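Integral membrane indolylacetylinositol arabinosyltransferase EmbB (PDB 7BVC) binds the anti-tuberculosis drug ethambutol and probably polymerises arabinose into the arabinan of arabinogalactan, a component of the mycobacterial cell wall. Local coordinates at residues 106-112 against 1024-1028; 736-741 against 1033-1038; 779-784 against 794-798; 802-808 against 820-826; 868-872 against 903-907. One frame throughout, in Å; residues are numbered along the deposited sequence.

The five contacts show how chemistry follows place in a fold. Contact 2 is the most buried and the one regular pairing, an antiparallel strand pairing with repeated backbone hydrogen bonds. Contact 1 uses the helix 1024-1027 just ahead of strand 1028-1037, which contact 2 also holds, and joins the concanavalin-like domain to the C-terminal domain by apolar packing and one loose charge pair. Contacts 3 and 4 follow each other along a single irregular loop, the first closed round a tryptophan, the second, about 42 Å from the chain centre to its own centre, by one backbone hydrogen bond and proline packing. Contact 5 joins two loops that cross between two antiparallel sheets, with a main-chain hydrogen bond and close packing round a glycine, a proline and an aspartate.

Contact 1: residues 106-112 against 1024-1028; sequences GRDAALN and TDLLL
Two sequence-distant domains meet here through a beta turn set against a short helix: 106-112 belongs to the concanavalin-like domain and 1024-1028 to the C-terminal domain. Gly106 opens a type II turn ending at Ala109, whose N makes a weak hydrogen bond, 3.5 Å, to Gly106 O. Gly106 CA lies 5.3 Å from Leu1026 CA, and a CB here would collide with Leu1026 O, so the close approach depends on glycine. Arg107, at phi/psi -75/120, has an extended side chain (chi1 to chi3 all t); its CB rests 3.4 Å from Asp1025 O. Its NH2 forms a salt bridge with Asp1025 OD2 at 3.6 Å, but the oxygen lies well out of the guanidinium plane and no N-H points at it. The directed bonds of the guanidinium go instead to the carbonyls of Gln789 and Pro790. Asp108 (phi/psi 60/33) is the third residue of the turn, its positive phi being the type II signature, and occupies the N-cap position of helix 109-112, without a capping bond from its side chain. Ala109 offers CA to Leu1026 CD2 at 3.8 Å. That leucine, chi1 m and chi2 t, has the largest surface covered in the contact, its CD2 also 3.3 Å from Arg107 O. At the helix end Asn112, chi1 m, turns its ND2 back to Asp108 O (3.1 Å), while its CB sits 4.0 Å from Leu1026 CD1.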
# COMPACT_ATOMS: atom_id res chain seq x y z
N GLY B 106 37.62 -4.26 -2.41
CA GLY B 106 36.42 -3.52 -2.10
C GLY B 106 35.16 -4.30 -2.44
O GLY B 106 35.19 -5.30 -3.15
N ARG B 107 34.03 -3.82 -1.93
CA ARG B 107 32.77 -4.51 -2.14
C ARG B 107 32.28 -4.26 -3.57
O ARG B 107 32.05 -3.12 -3.96
CB ARG B 107 31.73 -4.03 -1.13
CG ARG B 107 30.43 -4.81 -1.18
CD ARG B 107 29.38 -4.19 -0.28
NE ARG B 107 28.03 -4.41 -0.79
CZ ARG B 107 26.94 -3.82 -0.30
NH1 ARG B 107 25.75 -4.08 -0.82
NH2 ARG B 107 27.04 -2.99 0.73
N ASP B 108 32.12 -5.35 -4.33
CA ASP B 108 31.65 -5.29 -5.72
C ASP B 108 32.59 -4.46 -6.60
O ASP B 108 32.14 -3.80 -7.54
CB ASP B 108 30.22 -4.76 -5.80
CG ASP B 108 29.21 -5.72 -5.22
OD1 ASP B 108 29.60 -6.87 -4.90
OD2 ASP B 108 28.03 -5.34 -5.08
N ALA B 109 33.89 -4.50 -6.30
CA ALA B 109 34.85 -3.75 -7.09
C ALA B 109 34.91 -4.26 -8.53
O ALA B 109 35.08 -3.47 -9.46
CB ALA B 109 36.23 -3.82 -6.45
N ALA B 110 34.79 -5.57 -8.72
CA ALA B 110 34.78 -6.11 -10.07
C ALA B 110 33.46 -5.86 -10.78
O ALA B 110 33.43 -5.73 -12.01
CB ALA B 110 35.08 -7.61 -10.04
N LEU B 111 32.36 -5.78 -10.02
CA LEU B 111 31.06 -5.56 -10.62
C LEU B 111 30.87 -4.10 -11.04
O LEU B 111 30.16 -3.83 -12.01
CB LEU B 111 29.96 -5.98 -9.65
CG LEU B 111 28.53 -5.50 -9.90
CD1 LEU B 111 27.97 -6.11 -11.17
CD2 LEU B 111 27.64 -5.83 -8.71
N ASN B 112 31.50 -3.17 -10.33
CA ASN B 112 31.30 -1.75 -10.60
C ASN B 112 32.46 -1.07 -11.31
O ASN B 112 32.23 -0.09 -12.02
CB ASN B 112 31.03 -1.00 -9.29
CG ASN B 112 29.64 -1.25 -8.75
OD1 ASN B 112 28.66 -0.71 -9.26
ND2 ASN B 112 29.54 -2.08 -7.72
N THR B 1024 30.86 4.97 -0.89
CA THR B 1024 31.38 4.53 0.39
C THR B 1024 31.39 3.02 0.54
O THR B 1024 32.09 2.52 1.43
CB THR B 1024 30.56 5.16 1.53
OG1 THR B 1024 29.23 4.63 1.50
CG2 THR B 1024 30.51 6.66 1.37
N ASP B 1025 30.64 2.29 -0.28
CA ASP B 1025 30.76 0.83 -0.27
C ASP B 1025 31.93 0.36 -1.12
O ASP B 1025 32.47 -0.73 -0.87
CB ASP B 1025 29.46 0.19 -0.76
CG ASP B 1025 28.27 0.56 0.09
OD1 ASP B 1025 28.47 0.98 1.25
OD2 ASP B 1025 27.12 0.42 -0.39
N LEU B 1026 32.33 1.14 -2.12
CA LEU B 1026 33.49 0.80 -2.92
C LEU B 1026 34.79 1.25 -2.27
O LEU B 1026 35.83 0.62 -2.49
CB LEU B 1026 33.38 1.43 -4.31
CG LEU B 1026 32.55 0.72 -5.38
CD1 LEU B 1026 32.45 1.59 -6.62
CD2 LEU B 1026 33.16 -0.62 -5.72
N LEU B 1027 34.76 2.32 -1.48
CA LEU B 1027 35.98 2.93 -0.98
C LEU B 1027 36.24 2.68 0.50
O LEU B 1027 37.41 2.62 0.90
CB LEU B 1027 35.95 4.44 -1.24
CG LEU B 1027 37.19 5.26 -0.90
CD1 LEU B 1027 38.43 4.62 -1.51
CD2 LEU B 1027 37.04 6.69 -1.37
N LEU B 1028 35.20 2.52 1.32
CA LEU B 1028 35.36 2.50 2.76
C LEU B 1028 34.62 1.31 3.36
O LEU B 1028 33.85 0.62 2.69
CB LEU B 1028 34.85 3.80 3.39
CG LEU B 1028 35.41 5.10 2.81
CD1 LEU B 1028 34.52 6.27 3.17
CD2 LEU B 1028 36.83 5.34 3.29

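Contact 2: residues 736-741 against 1033-1038; sequences DVLVEP and MSTYLS
The shortest polar link is the hydrogen bond from Tyr1036 OH to Glu740 OE2, 2.6 Å, with the carboxylate oxygen near the plane of the ring at its edge. Four main-chain bonds follow: Leu738 N to Tyr1036 O and Tyr1036 N to Leu738 O, both 2.9 Å, flanked by Ser1038 N to Asp736 O at 2.8 Å and Glu740 N to Ser1034 O at 2.9 Å. Leu738 and Tyr1036 thus form a hydrogen-bonded antiparallel pair (CA-CA 5.3 Å), between the non-hydrogen-bonded pairs Val737-Leu1037 (4.7 Å) and Val739-Thr1035 (4.4 Å). Strands 737-739 and 1035-1037 run at 159° with their axes 4.7 Å apart. This is an interior pairing of the mixed sheet of the C-terminal domain: strand 956-957 adjoins 737-739 on its other edge, and strand 1047-1053 adjoins 1028-1037. Val737, Val739, Thr1035 and Leu1037 share one face, where helix 958-961 packs. There Val737 CG2 lies 4.0 Å from Leu1037 CD1, and Val739 CG2 lies 3.6 Å from Thr1035 CG2 and 3.7 Å from Met1033 CE. Leu738 and Tyr1036 (chi1 m) occupy the opposite face, the tyrosine side chain touching Asn915 and Arg917 of strand 914-918.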
# COMPACT_ATOMS: atom_id res chain seq x y z
N ASP B 736 23.48 15.94 23.57
CA ASP B 736 22.78 15.02 24.45
C ASP B 736 23.00 13.56 24.07
O ASP B 736 22.33 12.69 24.63
CB ASP B 736 21.29 15.34 24.45
CG ASP B 736 20.99 16.70 25.05
OD1 ASP B 736 21.18 16.87 26.27
OD2 ASP B 736 20.56 17.60 24.30
N VAL B 737 23.90 13.27 23.14
CA VAL B 737 24.22 11.91 22.74
C VAL B 737 25.63 11.59 23.20
O VAL B 737 26.56 12.39 22.99
CB VAL B 737 24.08 11.73 21.21
CG1 VAL B 737 24.51 10.33 20.81
CG2 VAL B 737 22.65 11.98 20.78
N LEU B 738 25.80 10.43 23.83
CA LEU B 738 27.09 10.00 24.35
C LEU B 738 27.57 8.79 23.56
O LEU B 738 26.80 7.85 23.33
CB LEU B 738 26.99 9.66 25.84
CG LEU B 738 26.39 10.75 26.73
CD1 LEU B 738 25.96 10.17 28.06
CD2 LEU B 738 27.38 11.88 26.93
N VAL B 739 28.83 8.81 23.16
CA VAL B 739 29.41 7.78 22.30
C VAL B 739 30.58 7.13 23.04
O VAL B 739 31.31 7.79 23.77
CB VAL B 739 29.87 8.37 20.95
CG1 VAL B 739 30.96 9.42 21.15
CG2 VAL B 739 30.35 7.28 20.02
N GLU B 740 30.72 5.81 22.85
CA GLU B 740 31.84 5.07 23.42
C GLU B 740 32.99 5.07 22.42
O GLU B 740 32.89 4.38 21.40
CB GLU B 740 31.43 3.64 23.75
CG GLU B 740 30.37 3.50 24.82
CD GLU B 740 30.03 2.05 25.10
OE1 GLU B 740 30.60 1.17 24.44
OE2 GLU B 740 29.17 1.80 25.97
N PRO B 741 34.07 5.82 22.66
CA PRO B 741 35.21 5.77 21.74
C PRO B 741 35.78 4.37 21.59
O PRO B 741 35.86 3.85 20.47
CB PRO B 741 36.22 6.72 22.39
CG PRO B 741 35.40 7.63 23.24
CD PRO B 741 34.29 6.77 23.76
N MET B 1033 29.15 2.01 16.18
CA MET B 1033 29.66 2.39 17.49
C MET B 1033 28.52 2.38 18.50
O MET B 1033 27.34 2.40 18.14
CB MET B 1033 30.31 3.78 17.47
CG MET B 1033 31.41 3.94 16.43
SD MET B 1033 32.16 5.57 16.51
CE MET B 1033 32.99 5.47 18.09
N SER B 1034 28.88 2.33 19.78
CA SER B 1034 27.91 2.27 20.87
C SER B 1034 27.56 3.69 21.31
O SER B 1034 28.43 4.43 21.78
CB SER B 1034 28.45 1.45 22.04
OG SER B 1034 28.62 0.09 21.68
N THR B 1035 26.29 4.05 21.18
CA THR B 1035 25.80 5.39 21.49
C THR B 1035 24.54 5.30 22.33
O THR B 1035 23.73 4.39 22.15
CB THR B 1035 25.51 6.18 20.21
OG1 THR B 1035 24.75 5.36 19.31
CG2 THR B 1035 26.80 6.61 19.53
N TYR B 1036 24.39 6.25 23.25
CA TYR B 1036 23.23 6.31 24.13
C TYR B 1036 22.74 7.75 24.24
O TYR B 1036 23.54 8.68 24.35
CB TYR B 1036 23.54 5.77 25.53
CG TYR B 1036 24.39 4.52 25.54
CD1 TYR B 1036 23.83 3.27 25.31
CD2 TYR B 1036 25.75 4.59 25.80
CE1 TYR B 1036 24.61 2.13 25.33
CE2 TYR B 1036 26.53 3.46 25.82
CZ TYR B 1036 25.95 2.23 25.58
OH TYR B 1036 26.74 1.10 25.61
N LEU B 1037 21.42 7.92 24.23
CA LEU B 1037 20.82 9.23 24.44
C LEU B 1037 20.80 9.53 25.93
O LEU B 1037 20.23 8.76 26.71
CB LEU B 1037 19.42 9.28 23.85
CG LEU B 1037 18.69 10.62 23.95
CD1 LEU B 1037 19.49 11.70 23.24
CD2 LEU B 1037 17.30 10.51 23.36
N SER B 1038 21.42 10.64 26.32
CA SER B 1038 21.59 10.95 27.74
C SER B 1038 20.25 11.10 28.44
O SER B 1038 19.36 11.81 27.96
CB SER B 1038 22.41 12.23 27.89
OG SER B 1038 22.53 12.59 29.26

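Contact 3: residues 779-784 against 794-798; sequences IAEAIR and YDWNR
One directed polar bond joins these segments: Arg784 NE donates to Trp796 O at 2.9 Å, with an N-H...O angle of 163° and the acceptor near the guanidinium plane. Its aliphatic part makes the aromatic interaction. With chi1 to chi3 all t, Arg784 CG sits over one face of the six-membered ring of Trp796, 3.9 Å from its centroid and 19° off the normal, a CH-pi contact, and the chain beyond CG leads away to the carbonyl. One arginine therefore packs on one face of the ring and binds that residue's own carbonyl. Neither segment is a regular helix or strand; both lie in the long irregular loop between strands 737-739 and 826-827 of the C-terminal domain, where backbone hydrogen bonds tie Ile779 and Glu781 to Trp913, just ahead of strand 914-918, and Tyr794 to Ala1030 of strand 1028-1037. The apolar pair is Ile779 CD1 (chi1 p, chi2 t) with Trp796 CD1 at 3.7 Å; van der Waals approaches to Trp796 NE1 come from Ile779 CD1 at 3.3 Å and Ala782 CB at 4.4 Å. CA-CA separations of 6.9 Å for Ile779-Asp795 and 6.7 Å for Arg784-Trp796 set the spacing. Asp795, chi1 p, brings OD1 to 3.3 Å from Ile779 CG2.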
# COMPACT_ATOMS: atom_id res chain seq x y z
N ILE B 779 24.84 -10.55 13.73
CA ILE B 779 25.61 -9.33 13.55
C ILE B 779 25.08 -8.26 14.50
O ILE B 779 24.02 -8.40 15.11
CB ILE B 779 25.58 -8.84 12.10
CG1 ILE B 779 24.14 -8.79 11.59
CG2 ILE B 779 26.42 -9.74 11.21
CD1 ILE B 779 24.02 -8.42 10.14
N ALA B 780 25.85 -7.17 14.61
CA ALA B 780 25.55 -6.10 15.55
C ALA B 780 24.44 -5.21 15.00
O ALA B 780 24.61 -4.55 13.97
CB ALA B 780 26.81 -5.28 15.83
N GLU B 781 23.30 -5.20 15.69
CA GLU B 781 22.20 -4.26 15.42
C GLU B 781 21.70 -4.38 13.98
O GLU B 781 21.44 -3.38 13.31
CB GLU B 781 22.62 -2.82 15.72
CG GLU B 781 23.13 -2.61 17.13
CD GLU B 781 23.58 -1.19 17.38
OE1 GLU B 781 23.17 -0.29 16.61
OE2 GLU B 781 24.35 -0.97 18.34
N ALA B 782 21.54 -5.61 13.51
CA ALA B 782 21.01 -5.86 12.18
C ALA B 782 20.56 -7.32 12.10
O ALA B 782 20.75 -8.10 13.03
CB ALA B 782 22.04 -5.53 11.10
N ILE B 783 19.96 -7.67 10.96
CA ILE B 783 19.52 -9.04 10.71
C ILE B 783 20.00 -9.45 9.33
O ILE B 783 19.41 -9.06 8.31
CB ILE B 783 18.00 -9.17 10.84
CG1 ILE B 783 17.54 -8.83 12.26
CG2 ILE B 783 17.55 -10.58 10.47
CD1 ILE B 783 16.05 -8.77 12.43
N ARG B 784 21.09 -10.22 9.27
CA ARG B 784 21.69 -10.58 7.99
C ARG B 784 20.76 -11.47 7.19
O ARG B 784 20.33 -12.53 7.66
CB ARG B 784 23.03 -11.27 8.22
CG ARG B 784 23.85 -11.41 6.95
CD ARG B 784 24.87 -12.52 7.05
NE ARG B 784 25.77 -12.55 5.90
CZ ARG B 784 25.45 -13.04 4.71
NH1 ARG B 784 26.34 -13.02 3.73
NH2 ARG B 784 24.25 -13.55 4.50
N TYR B 794 30.63 -3.72 7.56
CA TYR B 794 31.71 -4.59 7.12
C TYR B 794 31.43 -6.04 7.51
O TYR B 794 31.68 -6.96 6.72
CB TYR B 794 33.04 -4.13 7.71
CG TYR B 794 34.18 -5.08 7.44
CD1 TYR B 794 34.39 -5.61 6.17
CD2 TYR B 794 35.05 -5.46 8.45
CE1 TYR B 794 35.42 -6.48 5.91
CE2 TYR B 794 36.09 -6.34 8.20
CZ TYR B 794 36.27 -6.84 6.93
OH TYR B 794 37.31 -7.71 6.68
N ASP B 795 30.90 -6.27 8.71
CA ASP B 795 30.74 -7.62 9.23
C ASP B 795 29.64 -8.41 8.55
O ASP B 795 29.35 -9.51 9.03
CB ASP B 795 30.50 -7.57 10.73
CG ASP B 795 29.37 -6.63 11.11
OD1 ASP B 795 28.20 -6.99 10.91
OD2 ASP B 795 29.67 -5.53 11.62
N TRP B 796 29.00 -7.94 7.47
CA TRP B 796 28.07 -8.80 6.75
C TRP B 796 28.79 -9.92 6.01
O TRP B 796 28.27 -11.03 5.91
CB TRP B 796 27.24 -7.99 5.76
CG TRP B 796 25.95 -7.49 6.30
CD1 TRP B 796 25.77 -6.70 7.40
CD2 TRP B 796 24.65 -7.75 5.77
NE1 TRP B 796 24.43 -6.45 7.58
CE2 TRP B 796 23.72 -7.09 6.60
CE3 TRP B 796 24.17 -8.49 4.68
CZ2 TRP B 796 22.35 -7.13 6.37
CZ3 TRP B 796 22.81 -8.53 4.46
CH2 TRP B 796 21.92 -7.86 5.29
N ASN B 797 29.98 -9.64 5.49
CA ASN B 797 30.77 -10.59 4.72
C ASN B 797 32.05 -10.87 5.50
O ASN B 797 33.06 -10.20 5.33
CB ASN B 797 31.07 -10.04 3.33
CG ASN B 797 29.90 -9.29 2.73
OD1 ASN B 797 28.85 -9.86 2.46
ND2 ASN B 797 30.08 -7.99 2.53
N ARG B 798 31.99 -11.88 6.37
CA ARG B 798 33.12 -12.25 7.20
C ARG B 798 33.01 -13.74 7.50
O ARG B 798 31.92 -14.32 7.42
CB ARG B 798 33.15 -11.44 8.51
CG ARG B 798 34.09 -10.25 8.45
CD ARG B 798 34.04 -9.45 9.74
NE ARG B 798 34.82 -10.07 10.81
CZ ARG B 798 34.98 -9.54 12.02
NH1 ARG B 798 34.43 -8.38 12.32
NH2 ARG B 798 35.71 -10.18 12.93

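Contact 4: residues 802-808 against 820-826; sequences LDEPGIN and PKRVPVA
Two irregular strips of chain approach most closely at Gly806 and Lys821, CA-CA 4.7 Å, and again at Asn808 and Pro824, 5.0 Å. Ile807 N donates a hydrogen bond to Pro820 O at 3.3 Å, and Gly806 CA lies 3.2 Å from the same Pro820 O; a CB on Gly806 would clash with that carbonyl. The segments are parts of one proline-rich loop of the C-terminal domain, leading into strand 826-827, which pairs with strand 945-947 through Ala826 and Val947. Among side chains, Leu802 CD1 meets Pro820 CG at 3.7 Å, Ile807 CG2 meets Pro824 CD at 4.1 Å, and Asn808 CB lies 3.6 Å from Pro824 CB. Lys821 (chi1 and chi2 m) bends its CE to 3.3 Å from Pro805 O, yet its NZ stays 5.6 Å from Glu804 OE1. With Glu804 and Lys821 too far apart to pair with each other and one backbone hydrogen bond between the segments, the contact relies on glycine's small size and proline rings to fit the two strips together.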
# COMPACT_ATOMS: atom_id res chain seq x y z
N LEU B 802 36.15 -17.78 13.85
CA LEU B 802 37.24 -16.85 14.07
C LEU B 802 38.61 -17.43 13.78
O LEU B 802 39.57 -16.67 13.64
CB LEU B 802 37.22 -16.33 15.51
CG LEU B 802 36.12 -15.35 15.91
CD1 LEU B 802 36.25 -14.98 17.38
CD2 LEU B 802 36.18 -14.10 15.04
N ASP B 803 38.73 -18.76 13.71
CA ASP B 803 39.96 -19.52 13.48
C ASP B 803 40.88 -19.51 14.70
O ASP B 803 41.92 -20.18 14.67
CB ASP B 803 40.75 -19.03 12.26
CG ASP B 803 40.03 -19.33 10.96
OD1 ASP B 803 39.28 -20.33 10.91
OD2 ASP B 803 40.22 -18.57 9.99
N GLU B 804 40.54 -18.79 15.76
CA GLU B 804 41.30 -18.79 17.00
C GLU B 804 40.29 -18.78 18.15
O GLU B 804 39.41 -17.91 18.18
CB GLU B 804 42.25 -17.60 17.11
CG GLU B 804 43.36 -17.57 16.08
CD GLU B 804 43.09 -16.57 14.97
OE1 GLU B 804 41.97 -16.03 14.91
OE2 GLU B 804 44.01 -16.32 14.16
N PRO B 805 40.39 -19.73 19.08
CA PRO B 805 39.47 -19.73 20.22
C PRO B 805 39.82 -18.64 21.22
O PRO B 805 40.98 -18.40 21.53
CB PRO B 805 39.66 -21.13 20.83
CG PRO B 805 41.04 -21.51 20.44
CD PRO B 805 41.30 -20.88 19.10
N GLY B 806 38.78 -17.99 21.74
CA GLY B 806 38.96 -16.89 22.67
C GLY B 806 39.43 -17.31 24.05
O GLY B 806 39.97 -18.40 24.23
N ILE B 807 39.22 -16.44 25.03
CA ILE B 807 39.62 -16.70 26.41
C ILE B 807 38.61 -17.66 27.04
O ILE B 807 38.79 -18.12 28.17
CB ILE B 807 39.73 -15.39 27.21
CG1 ILE B 807 40.53 -15.60 28.50
CG2 ILE B 807 38.35 -14.86 27.54
CD1 ILE B 807 41.98 -15.93 28.25
N ASN B 808 37.54 -17.96 26.30
CA ASN B 808 36.48 -18.84 26.77
C ASN B 808 36.42 -20.17 26.04
O ASN B 808 35.80 -21.10 26.55
CB ASN B 808 35.12 -18.13 26.63
CG ASN B 808 34.03 -18.82 27.40
OD1 ASN B 808 34.28 -19.49 28.40
ND2 ASN B 808 32.79 -18.68 26.93
N PRO B 820 38.15 -10.92 21.13
CA PRO B 820 37.79 -12.27 21.60
C PRO B 820 38.77 -12.84 22.61
O PRO B 820 38.41 -13.81 23.30
CB PRO B 820 37.79 -13.10 20.31
CG PRO B 820 37.62 -12.09 19.21
CD PRO B 820 38.37 -10.89 19.68
N LYS B 821 39.97 -12.29 22.74
CA LYS B 821 40.94 -12.75 23.71
C LYS B 821 40.72 -12.15 25.09
O LYS B 821 41.53 -12.39 26.00
CB LYS B 821 42.36 -12.43 23.23
CG LYS B 821 42.81 -13.26 22.03
CD LYS B 821 42.71 -14.75 22.32
CE LYS B 821 42.64 -15.55 21.03
NZ LYS B 821 43.79 -15.27 20.13
N ARG B 822 39.66 -11.36 25.27
CA ARG B 822 39.33 -10.78 26.57
C ARG B 822 37.88 -10.96 26.98
O ARG B 822 37.60 -10.94 28.18
CB ARG B 822 39.66 -9.28 26.58
CG ARG B 822 41.15 -8.97 26.56
CD ARG B 822 41.38 -7.52 26.16
NE ARG B 822 42.69 -7.05 26.57
CZ ARG B 822 43.11 -5.80 26.44
NH1 ARG B 822 42.31 -4.88 25.90
NH2 ARG B 822 44.33 -5.45 26.84
N VAL B 823 36.95 -11.12 26.05
CA VAL B 823 35.52 -11.09 26.33
C VAL B 823 34.96 -12.50 26.11
O VAL B 823 34.85 -12.94 24.95
CB VAL B 823 34.80 -10.06 25.46
CG1 VAL B 823 33.42 -9.76 26.01
CG2 VAL B 823 35.62 -8.78 25.37
N PRO B 824 34.60 -13.23 27.15
CA PRO B 824 34.00 -14.55 26.99
C PRO B 824 32.55 -14.44 26.51
O PRO B 824 31.97 -13.36 26.47
CB PRO B 824 34.08 -15.15 28.39
CG PRO B 824 34.11 -13.97 29.30
CD PRO B 824 34.88 -12.92 28.57
N VAL B 825 31.99 -15.59 26.13
CA VAL B 825 30.61 -15.69 25.66
C VAL B 825 30.00 -16.95 26.27
O VAL B 825 30.70 -17.82 26.80
CB VAL B 825 30.51 -15.74 24.12
CG1 VAL B 825 29.11 -15.37 23.64
CG2 VAL B 825 31.54 -14.84 23.47
N ALA B 826 28.67 -17.04 26.21
CA ALA B 826 27.94 -18.23 26.63
C ALA B 826 26.56 -18.19 25.99
O ALA B 826 25.89 -17.16 26.03
CB ALA B 826 27.82 -18.30 28.16

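Contact 5: residues 868-872 against 903-907; sequences ITGES and TPYDV
Glu871 and Asp906 have the most surface covered in this contact, followed by Pro904. Glu871 supplies a clear hydrogen bond between the segments, its N donating to Pro904 O at 3.0 Å and 172°. Its side chain (chi1 and chi2 t) extends so that its carboxylate reaches the ring of Tyr905, Glu871 OE2 lying 3.0 Å from Tyr905 CE1, while Glu871 O takes a CA-H...O contact from Tyr905 CA at 3.3 Å and lies 3.1 Å from Asp906 N. CA atoms of Gly870 and Pro904 are 5.1 Å apart, those of Glu871 and Tyr905 4.8 Å; the segments are in register over these two pairs but cross, and Ile868 CA and Thr903 CA are 10.4 Å apart. Two four-stranded antiparallel sheets lie here, consistent with a beta sandwich of the galactose-binding-like kind. Segment 868-872 belongs to the crossing from strand 860-866 of one sheet to 882-889 of the other, and 903-907 to the return from 897-898 to 914-918. Asp906 (chi1 m) tucks OD2 beside the first loop, 3.8 Å from Ile868 CG2 and 3.4 Å from Gly870 N, the latter at an angle too poor for a hydrogen bond. Gly870, nearly fully extended at -174/-178, has no room for a CB, which would hit that carboxylate. Pro904 sets CG 3.4 Å from Thr869 O and 4.5 Å from Ile868 CG2, its ring also touching Leu916 and Tyr918.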
# COMPACT_ATOMS: atom_id res chain seq x y z
N ILE B 868 15.65 -11.82 24.26
CA ILE B 868 15.56 -11.22 25.59
C ILE B 868 14.23 -10.50 25.77
O ILE B 868 13.62 -10.03 24.80
CB ILE B 868 16.74 -10.26 25.80
CG1 ILE B 868 18.05 -10.92 25.39
CG2 ILE B 868 16.84 -9.82 27.26
CD1 ILE B 868 18.37 -12.16 26.17
N THR B 869 13.77 -10.42 27.01
CA THR B 869 12.63 -9.59 27.39
C THR B 869 13.12 -8.37 28.14
O THR B 869 14.08 -8.45 28.92
CB THR B 869 11.62 -10.38 28.24
OG1 THR B 869 10.47 -9.56 28.49
CG2 THR B 869 12.23 -10.81 29.56
N GLY B 870 12.49 -7.23 27.89
CA GLY B 870 12.95 -6.00 28.51
C GLY B 870 12.01 -4.85 28.21
O GLY B 870 10.98 -5.01 27.54
N GLU B 871 12.39 -3.68 28.70
CA GLU B 871 11.57 -2.48 28.62
C GLU B 871 12.04 -1.60 27.47
O GLU B 871 13.22 -1.24 27.39
CB GLU B 871 11.63 -1.70 29.93
CG GLU B 871 10.48 -0.73 30.15
CD GLU B 871 10.64 0.08 31.42
OE1 GLU B 871 9.61 0.50 31.99
OE2 GLU B 871 11.79 0.29 31.85
N SER B 872 11.12 -1.25 26.57
CA SER B 872 11.39 -0.37 25.46
C SER B 872 10.40 0.79 25.47
O SER B 872 9.40 0.77 26.18
CB SER B 872 11.32 -1.11 24.12
OG SER B 872 11.52 -0.21 23.04
N THR B 903 15.78 -4.99 35.56
CA THR B 903 15.34 -5.40 34.24
C THR B 903 15.92 -4.49 33.17
O THR B 903 16.09 -3.29 33.39
CB THR B 903 13.81 -5.38 34.15
OG1 THR B 903 13.36 -4.02 34.01
CG2 THR B 903 13.19 -5.99 35.40
N PRO B 904 16.23 -5.02 31.99
CA PRO B 904 17.02 -4.27 31.01
C PRO B 904 16.18 -3.30 30.19
O PRO B 904 14.95 -3.29 30.23
CB PRO B 904 17.60 -5.37 30.12
CG PRO B 904 16.55 -6.42 30.14
CD PRO B 904 15.98 -6.40 31.54
N TYR B 905 16.89 -2.48 29.43
CA TYR B 905 16.31 -1.53 28.49
C TYR B 905 16.68 -1.98 27.08
O TYR B 905 17.74 -1.62 26.56
CB TYR B 905 16.82 -0.11 28.75
CG TYR B 905 16.02 0.67 29.76
CD1 TYR B 905 14.71 1.05 29.50
CD2 TYR B 905 16.58 1.04 30.98
CE1 TYR B 905 13.99 1.78 30.43
CE2 TYR B 905 15.86 1.77 31.90
CZ TYR B 905 14.57 2.13 31.63
OH TYR B 905 13.85 2.85 32.55
N ASP B 906 15.80 -2.78 26.46
CA ASP B 906 16.04 -3.24 25.10
C ASP B 906 15.57 -2.20 24.10
O ASP B 906 14.47 -1.65 24.22
CB ASP B 906 15.32 -4.57 24.86
CG ASP B 906 15.96 -5.72 25.61
OD1 ASP B 906 17.18 -5.67 25.85
OD2 ASP B 906 15.24 -6.68 25.96
N VAL B 907 16.41 -1.93 23.10
CA VAL B 907 16.05 -0.98 22.05
C VAL B 907 16.30 -1.60 20.68
O VAL B 907 15.69 -1.20 19.68
CB VAL B 907 16.83 0.34 22.22
CG1 VAL B 907 18.31 0.13 21.94
CG2 VAL B 907 16.25 1.43 21.34